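Local structure of 4-alpha-glucanotransferase (Aquifex aeolicus, 1TZ7) at residues R153-E164 and V187-H198. The protein is an amylomaltase (4-alpha-glucanotransferase), built round a parallel eight-stranded barrel with helical insertions. Residues are numbered along the deposited sequence; the frame is centred on the assembly and turned at random.
Sequences RDYALYMAIKEE and VLNKLKGRFYFH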
loop_
_atom_site.group_PDB
_atom_site.type_symbol
_atom_site.label_atom_id
_atom_site.label_comp_id
_atom_site.label_asym_id
_atom_site.label_seq_id
_atom_site.Cartn_x
_atom_site.Cartn_y
_atom_site.Cartn_z
ATOM N N ARG A 153 -18.937 10.924 1.352
ATOM C CA ARG A 153 -20.156 11.327 0.640
ATOM C C ARG A 153 -19.983 11.103 -0.852
ATOM O O ARG A 153 -20.880 10.595 -1.523
ATOM C CB ARG A 153 -20.482 12.803 0.908
ATOM C CG ARG A 153 -20.999 13.084 2.311
ATOM C CD ARG A 153 -20.689 14.499 2.820
ATOM N NE ARG A 153 -21.809 15.079 3.565
ATOM C CZ ARG A 153 -22.163 14.720 4.805
ATOM N NH1 ARG A 153 -23.197 15.308 5.395
ATOM N NH2 ARG A 153 -21.487 13.776 5.454
ATOM N N ASP A 154 -18.818 11.482 -1.364
ATOM C CA ASP A 154 -18.524 11.369 -2.777
ATOM C C ASP A 154 -18.300 9.916 -3.185
ATOM O O ASP A 154 -18.697 9.510 -4.264
ATOM C CB ASP A 154 -17.294 12.204 -3.129
ATOM C CG ASP A 154 -17.583 13.688 -3.134
ATOM O OD1 ASP A 154 -16.794 14.454 -2.548
ATOM O OD2 ASP A 154 -18.573 14.178 -3.695
ATOM N N TYR A 155 -17.657 9.136 -2.316
ATOM C CA TYR A 155 -17.298 7.765 -2.657
ATOM C C TYR A 155 -18.524 6.868 -2.674
ATOM O O TYR A 155 -18.722 6.105 -3.605
ATOM C CB TYR A 155 -16.267 7.197 -1.691
ATOM C CG TYR A 155 -15.950 5.741 -1.971
ATOM C CD1 TYR A 155 -15.211 5.375 -3.090
ATOM C CD2 TYR A 155 -16.416 4.733 -1.133
ATOM C CE1 TYR A 155 -14.927 4.043 -3.363
ATOM C CE2 TYR A 155 -16.138 3.396 -1.395
ATOM C CZ TYR A 155 -15.392 3.057 -2.512
ATOM O OH TYR A 155 -15.114 1.731 -2.775
ATOM N N ALA A 156 -19.341 6.966 -1.635
ATOM C CA ALA A 156 -20.537 6.135 -1.516
ATOM C C ALA A 156 -21.547 6.441 -2.636
ATOM O O ALA A 156 -22.254 5.548 -3.106
ATOM C CB ALA A 156 -21.175 6.336 -0.170
ATOM N N LEU A 157 -21.608 7.702 -3.051
ATOM C CA LEU A 157 -22.465 8.101 -4.165
ATOM C C LEU A 157 -21.875 7.621 -5.492
ATOM O O LEU A 157 -22.594 7.187 -6.376
ATOM C CB LEU A 157 -22.637 9.620 -4.187
ATOM C CG LEU A 157 -23.575 10.179 -5.260
ATOM C CD1 LEU A 157 -24.986 9.639 -5.081
ATOM C CD2 LEU A 157 -23.574 11.700 -5.228
ATOM N N TYR A 158 -20.560 7.708 -5.607
ATOM C CA TYR A 158 -19.840 7.198 -6.774
ATOM C C TYR A 158 -20.135 5.711 -6.982
ATOM O O TYR A 158 -20.382 5.274 -8.098
ATOM C CB TYR A 158 -18.333 7.440 -6.582
ATOM C CG TYR A 158 -17.407 6.664 -7.500
ATOM C CD1 TYR A 158 -16.990 7.199 -8.716
ATOM C CD2 TYR A 158 -16.913 5.418 -7.129
ATOM C CE1 TYR A 158 -16.121 6.501 -9.551
ATOM C CE2 TYR A 158 -16.040 4.709 -7.957
ATOM C CZ TYR A 158 -15.650 5.255 -9.162
ATOM O OH TYR A 158 -14.788 4.557 -9.983
ATOM N N MET A 159 -20.128 4.948 -5.891
ATOM C CA MET A 159 -20.347 3.503 -5.958
ATOM C C MET A 159 -21.806 3.170 -6.277
ATOM O O MET A 159 -22.088 2.170 -6.922
ATOM C CB MET A 159 -19.951 2.840 -4.635
ATOM C CG MET A 159 -18.447 2.862 -4.344
ATOM S SD MET A 159 -17.478 1.936 -5.543
ATOM C CE MET A 159 -17.950 0.240 -5.143
ATOM N N ALA A 160 -22.724 4.017 -5.815
ATOM C CA ALA A 160 -24.162 3.780 -6.009
ATOM C C ALA A 160 -24.579 4.051 -7.455
ATOM O O ALA A 160 -25.437 3.356 -8.003
ATOM C CB ALA A 160 -24.968 4.643 -5.062
ATOM N N ILE A 161 -23.965 5.064 -8.066
ATOM C CA ILE A 161 -24.239 5.408 -9.463
ATOM C C ILE A 161 -23.575 4.401 -10.403
ATOM O O ILE A 161 -24.142 4.030 -11.427
ATOM C CB ILE A 161 -23.737 6.848 -9.778
ATOM C CG1 ILE A 161 -24.469 7.871 -8.907
ATOM C CG2 ILE A 161 -23.948 7.179 -11.257
ATOM C CD1 ILE A 161 -23.766 9.206 -8.813
ATOM N N LYS A 162 -22.367 3.966 -10.041
ATOM C CA LYS A 162 -21.650 2.937 -10.802
ATOM C C LYS A 162 -22.452 1.631 -10.831
ATOM O O LYS A 162 -22.487 0.933 -11.843
ATOM C CB LYS A 162 -20.267 2.685 -10.186
ATOM C CG LYS A 162 -19.343 1.847 -11.054
ATOM C CD LYS A 162 -17.877 2.025 -10.655
ATOM C CE LYS A 162 -17.468 1.053 -9.562
ATOM N NZ LYS A 162 -16.085 0.545 -9.765
ATOM N N GLU A 163 -23.091 1.317 -9.709
ATOM C CA GLU A 163 -23.945 0.137 -9.603
ATOM C C GLU A 163 -25.128 0.233 -10.560
ATOM O O GLU A 163 -25.402 -0.693 -11.316
ATOM C CB GLU A 163 -24.466 -0.005 -8.171
ATOM C CG GLU A 163 -23.983 -1.248 -7.451
ATOM C CD GLU A 163 -24.281 -1.205 -5.965
ATOM O OE1 GLU A 163 -25.076 -0.339 -5.542
ATOM O OE2 GLU A 163 -23.722 -2.034 -5.220
ATOM N N GLU A 164 -25.825 1.364 -10.513
ATOM C CA GLU A 164 -27.078 1.531 -11.238
ATOM C C GLU A 164 -26.838 1.506 -12.741
ATOM O O GLU A 164 -27.376 0.658 -13.451
ATOM C CB GLU A 164 -27.752 2.852 -10.833
ATOM C CG GLU A 164 -29.087 3.118 -11.523
ATOM C CD GLU A 164 -30.265 2.536 -10.764
ATOM O OE1 GLU A 164 -31.322 3.198 -10.709
ATOM O OE2 GLU A 164 -30.135 1.419 -10.225
ATOM N N VAL A 187 -30.000 12.295 -7.851
ATOM C CA VAL A 187 -29.594 10.900 -7.942
ATOM C C VAL A 187 -29.257 10.320 -6.553
ATOM O O VAL A 187 -29.338 9.116 -6.344
ATOM C CB VAL A 187 -28.376 10.723 -8.910
ATOM C CG1 VAL A 187 -27.082 11.217 -8.264
ATOM C CG2 VAL A 187 -28.245 9.277 -9.352
ATOM N N LEU A 188 -28.891 11.199 -5.615
ATOM C CA LEU A 188 -28.576 10.793 -4.230
ATOM C C LEU A 188 -29.829 10.311 -3.512
ATOM O O LEU A 188 -29.844 9.233 -2.924
ATOM C CB LEU A 188 -27.965 11.980 -3.467
ATOM C CG LEU A 188 -27.121 11.742 -2.197
ATOM C CD1 LEU A 188 -27.264 12.838 -1.144
ATOM C CD2 LEU A 188 -27.134 10.338 -1.606
ATOM N N ASN A 189 -30.879 11.124 -3.562
ATOM C CA ASN A 189 -32.160 10.766 -2.966
ATOM C C ASN A 189 -32.741 9.498 -3.595
ATOM O O ASN A 189 -33.311 8.661 -2.905
ATOM C CB ASN A 189 -33.152 11.920 -3.117
ATOM C CG ASN A 189 -34.528 11.579 -2.587
ATOM O OD1 ASN A 189 -34.747 11.543 -1.378
ATOM N ND2 ASN A 189 -35.464 11.323 -3.492
ATOM N N LYS A 190 -32.586 9.370 -4.910
ATOM C CA LYS A 190 -33.055 8.190 -5.638
ATOM C C LYS A 190 -32.365 6.923 -5.124
ATOM O O LYS A 190 -33.022 5.944 -4.776
ATOM C CB LYS A 190 -32.784 8.359 -7.139
ATOM C CG LYS A 190 -33.367 7.253 -8.016
ATOM C CD LYS A 190 -32.696 7.223 -9.389
ATOM C CE LYS A 190 -33.249 6.104 -10.259
ATOM N NZ LYS A 190 -32.286 5.692 -11.319
ATOM N N LEU A 191 -31.037 6.956 -5.078
ATOM C CA LEU A 191 -30.251 5.793 -4.674
ATOM C C LEU A 191 -29.849 5.892 -3.200
ATOM O O LEU A 191 -28.749 5.504 -2.824
ATOM C CB LEU A 191 -28.998 5.671 -5.547
ATOM C CG LEU A 191 -29.218 5.739 -7.060
ATOM C CD1 LEU A 191 -27.892 5.870 -7.782
ATOM C CD2 LEU A 191 -29.976 4.519 -7.549
ATOM N N LYS A 192 -30.758 6.409 -2.373
ATOM C CA LYS A 192 -30.455 6.701 -0.969
ATOM C C LYS A 192 -30.098 5.431 -0.206
ATOM O O LYS A 192 -29.150 5.415 0.575
ATOM C CB LYS A 192 -31.653 7.390 -0.300
ATOM C CG LYS A 192 -31.358 7.943 1.093
ATOM C CD LYS A 192 -32.568 8.685 1.668
ATOM C CE LYS A 192 -33.685 7.719 2.076
ATOM N NZ LYS A 192 -34.809 7.706 1.090
ATOM N N GLY A 193 -30.865 4.372 -0.434
ATOM C CA GLY A 193 -30.623 3.097 0.216
ATOM C C GLY A 193 -29.288 2.495 -0.180
ATOM O O GLY A 193 -28.586 1.921 0.649
ATOM N N ARG A 194 -28.942 2.626 -1.455
ATOM C CA ARG A 194 -27.679 2.101 -1.972
ATOM C C ARG A 194 -26.499 2.943 -1.480
ATOM O O ARG A 194 -25.419 2.416 -1.199
ATOM C CB ARG A 194 -27.700 2.084 -3.503
ATOM C CG ARG A 194 -28.623 1.036 -4.096
ATOM C CD ARG A 194 -28.010 -0.346 -4.173
ATOM N NE ARG A 194 -28.203 -1.103 -2.936
ATOM C CZ ARG A 194 -27.320 -1.971 -2.435
ATOM N NH1 ARG A 194 -26.166 -2.200 -3.060
ATOM N NH2 ARG A 194 -27.591 -2.611 -1.304
ATOM N N PHE A 195 -26.715 4.250 -1.381
ATOM C CA PHE A 195 -25.709 5.162 -0.851
ATOM C C PHE A 195 -25.290 4.718 0.544
ATOM O O PHE A 195 -24.103 4.618 0.842
ATOM C CB PHE A 195 -26.263 6.599 -0.815
ATOM C CG PHE A 195 -25.443 7.556 0.019
ATOM C CD1 PHE A 195 -24.317 8.173 -0.511
ATOM C CD2 PHE A 195 -25.811 7.848 1.328
ATOM C CE1 PHE A 195 -23.570 9.057 0.253
ATOM C CE2 PHE A 195 -25.064 8.731 2.094
ATOM C CZ PHE A 195 -23.945 9.333 1.557
ATOM N N TYR A 196 -26.275 4.433 1.388
ATOM C CA TYR A 196 -26.017 4.145 2.792
ATOM C C TYR A 196 -25.449 2.736 3.000
ATOM O O TYR A 196 -24.815 2.466 4.019
ATOM C CB TYR A 196 -27.292 4.329 3.621
ATOM C CG TYR A 196 -27.447 5.727 4.180
ATOM C CD1 TYR A 196 -26.626 6.180 5.206
ATOM C CD2 TYR A 196 -28.406 6.597 3.676
ATOM C CE1 TYR A 196 -26.758 7.463 5.722
ATOM C CE2 TYR A 196 -28.549 7.883 4.185
ATOM C CZ TYR A 196 -27.721 8.308 5.208
ATOM O OH TYR A 196 -27.854 9.578 5.717
ATOM N N PHE A 197 -25.674 1.841 2.035
ATOM C CA PHE A 197 -25.030 0.528 2.063
ATOM C C PHE A 197 -23.524 0.687 1.936
ATOM O O PHE A 197 -22.765 -0.006 2.597
ATOM C CB PHE A 197 -25.550 -0.377 0.934
ATOM C CG PHE A 197 -24.676 -1.588 0.677
ATOM C CD1 PHE A 197 -24.738 -2.698 1.516
ATOM C CD2 PHE A 197 -23.783 -1.607 -0.391
ATOM C CE1 PHE A 197 -23.927 -3.814 1.286
ATOM C CE2 PHE A 197 -22.970 -2.721 -0.622
ATOM C CZ PHE A 197 -23.046 -3.821 0.220
ATOM N N HIS A 198 -23.101 1.607 1.079
ATOM C CA HIS A 198 -21.686 1.790 0.796
ATOM C C HIS A 198 -20.959 2.542 1.899
ATOM O O HIS A 198 -19.773 2.320 2.120
ATOM C CB HIS A 198 -21.500 2.468 -0.554
ATOM C CG HIS A 198 -21.844 1.581 -1.700
ATOM N ND1 HIS A 198 -21.204 0.382 -1.921
ATOM C CD2 HIS A 198 -22.790 1.686 -2.662
ATOM C CE1 HIS A 198 -21.725 -0.205 -2.981
ATOM N NE2 HIS A 198 -22.690 0.567 -3.450
#
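In the helical region beside the barrel, helix 149-165 packs across the break at Leu191 between helices 181-190 and 192-218, with His198 as a knob in the hole formed by Ala156, Met159, Ala160 and Glu163. Met159 CB sits squarely over one face of the imidazole, a CH-pi contact 3.6 Å from the ring centroid and 7° off its normal; Phe197 CD2 lies over the opposite face, toward the rim. At the ring edge, NE2 of His198 gives a weak hydrogen bond to Glu163 OE1 (3.3 Å). The same carboxylate forms a salt bridge with Arg194 NH1 through two weak hydrogen bonds, one to each oxygen; Arg194 NH2 pairs with Glu129. The axes of helices 153-164 and 192-198 cross at 124° and approach to 8.0 Å, consistent with the small Ala156 and Ala160 between them. Phe195, with CG anti to the backbone N (chi1 166°), brings CE1 to 3.6 Å from Ala156 CB, while Leu188 CD2 of its own segment lies over one ring face, toward the rim. Leu191, at the N-cap position of helix 192-218, lays CD1 against Ala160 O at 3.5 Å. Beyond it, Leu157 CD1 and Ile161 CD1 both meet Val187 CG1, and at the exposed margin Lys190 NZ reaches the anti lone pair of Glu164 OE1 in a 2.7 Å salt bridge.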